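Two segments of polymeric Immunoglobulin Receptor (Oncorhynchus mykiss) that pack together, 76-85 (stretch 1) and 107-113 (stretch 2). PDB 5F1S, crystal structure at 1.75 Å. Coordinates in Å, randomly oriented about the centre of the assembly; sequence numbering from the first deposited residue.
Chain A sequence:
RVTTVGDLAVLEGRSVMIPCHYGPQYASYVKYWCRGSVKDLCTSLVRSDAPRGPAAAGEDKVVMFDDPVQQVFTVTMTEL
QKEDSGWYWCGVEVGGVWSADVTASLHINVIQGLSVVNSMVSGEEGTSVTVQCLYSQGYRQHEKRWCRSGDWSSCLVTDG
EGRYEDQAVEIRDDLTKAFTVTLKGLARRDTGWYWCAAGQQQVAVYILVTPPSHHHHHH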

# COMPACT_ATOMS: atom_id res chain seq x y z
N THR A 76 -4.48 3.02 -13.63
CA THR A 76 -3.55 3.49 -12.62
C THR A 76 -4.11 4.75 -11.99
O THR A 76 -4.44 5.71 -12.68
N MET A 77 -4.24 4.75 -10.67
CA MET A 77 -4.68 5.93 -9.95
C MET A 77 -3.51 6.34 -9.07
O MET A 77 -2.96 5.52 -8.31
N THR A 78 -3.11 7.59 -9.17
CA THR A 78 -1.91 8.05 -8.49
C THR A 78 -2.25 9.01 -7.34
O THR A 78 -3.30 9.67 -7.31
N GLU A 79 -1.32 9.07 -6.39
CA GLU A 79 -1.40 10.05 -5.32
C GLU A 79 -2.78 10.04 -4.67
O GLU A 79 -3.44 11.07 -4.49
N LEU A 80 -3.23 8.84 -4.30
CA LEU A 80 -4.59 8.70 -3.80
C LEU A 80 -4.78 9.48 -2.51
O LEU A 80 -3.94 9.42 -1.61
N GLN A 81 -5.92 10.14 -2.40
CA GLN A 81 -6.30 10.91 -1.23
C GLN A 81 -7.39 10.20 -0.45
O GLN A 81 -8.15 9.39 -0.99
N LYS A 82 -7.52 10.52 0.84
CA LYS A 82 -8.53 9.83 1.62
C LYS A 82 -9.91 9.97 0.98
O LYS A 82 -10.72 9.03 0.99
N GLU A 83 -10.20 11.13 0.42
CA GLU A 83 -11.51 11.34 -0.18
C GLU A 83 -11.70 10.53 -1.47
O GLU A 83 -12.84 10.44 -1.96
N ASP A 84 -10.63 9.93 -2.00
CA ASP A 84 -10.75 8.99 -3.13
C ASP A 84 -11.29 7.62 -2.73
O ASP A 84 -11.61 6.79 -3.60
N SER A 85 -11.45 7.35 -1.44
CA SER A 85 -11.97 6.07 -0.99
C SER A 85 -13.38 5.80 -1.52
O SER A 85 -14.20 6.71 -1.59
N HIS A 107 -13.58 -2.14 -4.04
CA HIS A 107 -13.57 -1.03 -3.11
C HIS A 107 -12.12 -0.67 -2.85
O HIS A 107 -11.28 -1.55 -2.70
N ILE A 108 -11.84 0.63 -2.81
CA ILE A 108 -10.51 1.15 -2.50
C ILE A 108 -10.64 1.97 -1.21
O ILE A 108 -11.43 2.91 -1.15
N ASN A 109 -9.88 1.59 -0.19
CA ASN A 109 -9.89 2.30 1.09
C ASN A 109 -8.55 2.98 1.23
O ASN A 109 -7.52 2.30 1.31
N VAL A 110 -8.54 4.31 1.22
CA VAL A 110 -7.31 5.08 1.28
C VAL A 110 -7.13 5.50 2.73
O VAL A 110 -7.96 6.24 3.27
N ILE A 111 -6.05 5.06 3.35
CA ILE A 111 -5.93 5.15 4.80
C ILE A 111 -4.81 6.11 5.19
O ILE A 111 -3.78 6.24 4.52
N GLN A 112 -4.99 6.71 6.35
CA GLN A 112 -3.98 7.56 6.95
C GLN A 112 -3.38 6.87 8.16
O GLN A 112 -4.11 6.37 9.02
N GLY A 113 -2.06 6.82 8.20
CA GLY A 113 -1.32 6.21 9.27
C GLY A 113 -0.13 5.44 8.77
O GLY A 113 0.55 5.86 7.81

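The two stretches bury 449 Å² between them, counted over both sides. The strand 107-111 lies against the loop that leaves the strand end at Met-77 and runs through a short 3-10 segment, 82-84. The CA atoms come closest at Lys-82 with Val-110 and at Ser-85 with Asn-109.

The apolar part of the contact is made by Met-77, Leu-80, Ile-108 and Val-110. All four are buried, and all four direct their CA-to-CB bonds toward the other stretch. In the strand, Ile-108 and Val-110 point in, while Asn-109 between them points away, as expected for alternating residues. Ile-108 has chi1 m and chi2 t, which extends CD1 toward Met-77. Met-77 is m, t, p along its three chi angles, and its SD lies 4.1 Å from Ile-108 CD1. Leu-80, with chi1 m and chi2 t, bridges the two strand residues. Its CD1 is 4.4 Å from Ile-108 CG2, and its CB is 4.0 Å from Val-110 CG2.

Val-110, chi1 t, is the most covered residue of the contact, losing 108 Å² to the other stretch. It also packs against the backbone of the turn. Its CG1 is 3.7 Å from Leu-80 O, and its CB is 3.5 Å from Gln-81 O. Its CG2 reaches to 4.4 Å from Asp-84 CB.

One direct hydrogen bond joins the stretches. Val-110 N donates to Ser-85 OG at 2.9 Å, with a nearly straight angle of 164°. Ser-85 has chi1 m. Its hydroxyl in turn donates to Lys-82 O, with OG to O 2.9 Å, so the serine links the strand backbone to the 3-10 segment. Beside this bond, Ser-85 CA makes a CA-H...O contact with Ile-108 O at 3.2 Å.

The turn that presents Ser-85 is held by its own bonds. Gln-81 N donates to Asp-84 OD2 at 2.8 Å; Asp-84 has chi1 m. Asp-84 N donates back to Gln-81 O at 2.7 Å, and Ser-85 N donates to Lys-82 O at 3.0 Å. Gln-81, m at chi1 and chi2, points away from the strand. Its NE2 donates to Glu-79 O at 2.9 Å.

At the exposed border, Lys-82 is fully extended, with all four chi angles t. Its CG lies 3.7 Å from Val-110 O, and its CD lies 3.7 Å from Gln-112 OE1. Gln-112 is m, t at chi1 and chi2. The CA-to-CB bond of Gln-112 is sideways, but the end of the side chain comes nearer to the lysine.

A water completes the polar link here. The O of water 1 accepts from Lys-82 NZ at 2.7 Å and donates to Gln-112 OE1 at 2.7 Å. The ammonium group and the amide oxygen are therefore joined through the solvent molecule, while the aliphatic part of the lysine packs beside Val-110 O and the end of the Gln-112 side chain.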

# COMPACT_ATOMS: atom_id res chain seq x y z
CB THR A 76 -2.17 3.76 -13.25
OG1 THR A 76 -1.70 2.56 -13.85
CG2 THR A 76 -1.17 4.25 -12.20
CB MET A 77 -5.95 5.68 -9.11
CG MET A 77 -7.16 5.26 -9.96
SD MET A 77 -8.60 5.02 -8.89
CE MET A 77 -8.98 6.67 -8.71
CB THR A 78 -0.94 8.76 -9.47
OG1 THR A 78 -1.60 9.91 -10.02
CG2 THR A 78 -0.54 7.80 -10.63
CB GLU A 79 -1.06 11.46 -5.83
CG GLU A 79 0.16 11.56 -6.74
CD GLU A 79 1.42 11.94 -6.02
OE1 GLU A 79 1.44 11.94 -4.77
OE2 GLU A 79 2.41 12.26 -6.72
CB LEU A 80 -4.91 7.23 -3.57
CG LEU A 80 -5.21 6.50 -4.87
CD1 LEU A 80 -5.14 4.99 -4.63
CD2 LEU A 80 -6.61 6.87 -5.39
CB GLN A 81 -6.76 12.30 -1.66
CG GLN A 81 -5.69 13.06 -2.43
CD GLN A 81 -4.45 13.27 -1.64
OE1 GLN A 81 -4.44 14.06 -0.70
NE2 GLN A 81 -3.38 12.60 -2.01
CB LYS A 82 -8.56 10.38 3.05
CG LYS A 82 -9.49 9.57 3.93
CD LYS A 82 -9.47 9.98 5.38
CE LYS A 82 -10.45 9.06 6.17
NZ LYS A 82 -10.50 9.42 7.61
CB GLU A 83 -11.72 12.84 -0.43
CG GLU A 83 -10.71 13.48 -1.36
CD GLU A 83 -9.49 14.12 -0.65
OE1 GLU A 83 -9.14 13.73 0.52
OE2 GLU A 83 -8.88 15.02 -1.30
CB ASP A 84 -9.39 8.84 -3.85
CG ASP A 84 -8.94 10.10 -4.51
OD1 ASP A 84 -9.80 10.76 -5.13
OD2 ASP A 84 -7.73 10.43 -4.47
CB SER A 85 -12.04 6.04 0.53
OG SER A 85 -10.78 6.14 1.11
CB HIS A 107 -14.27 -1.38 -1.78
CG HIS A 107 -14.37 -0.21 -0.85
ND1 HIS A 107 -13.44 0.05 0.13
CD2 HIS A 107 -15.27 0.80 -0.79
CE1 HIS A 107 -13.77 1.16 0.77
NE2 HIS A 107 -14.87 1.64 0.23
CB ILE A 108 -9.94 2.02 -3.63
CG1 ILE A 108 -9.87 1.24 -4.92
CG2 ILE A 108 -8.58 2.55 -3.24
CD1 ILE A 108 -9.39 2.09 -6.20
CB ASN A 109 -10.14 1.31 2.24
CG ASN A 109 -10.29 2.02 3.58
OD1 ASN A 109 -10.71 3.18 3.62
ND2 ASN A 109 -9.94 1.33 4.65
CB VAL A 110 -7.34 6.29 0.35
CG1 VAL A 110 -5.97 6.99 0.38
CG2 VAL A 110 -7.64 5.88 -1.05
CB ILE A 111 -5.70 3.76 5.42
CG1 ILE A 111 -4.51 3.09 4.85
CG2 ILE A 111 -6.92 2.88 5.15
CD1 ILE A 111 -4.29 1.66 5.46
CB GLN A 112 -4.59 8.90 7.35
CG GLN A 112 -5.26 9.62 6.17
CD GLN A 112 -5.93 10.91 6.59
OE1 GLN A 112 -6.65 10.95 7.60
NE2 GLN A 112 -5.74 11.95 5.80
O HOH W 1 -8.07 8.98 8.67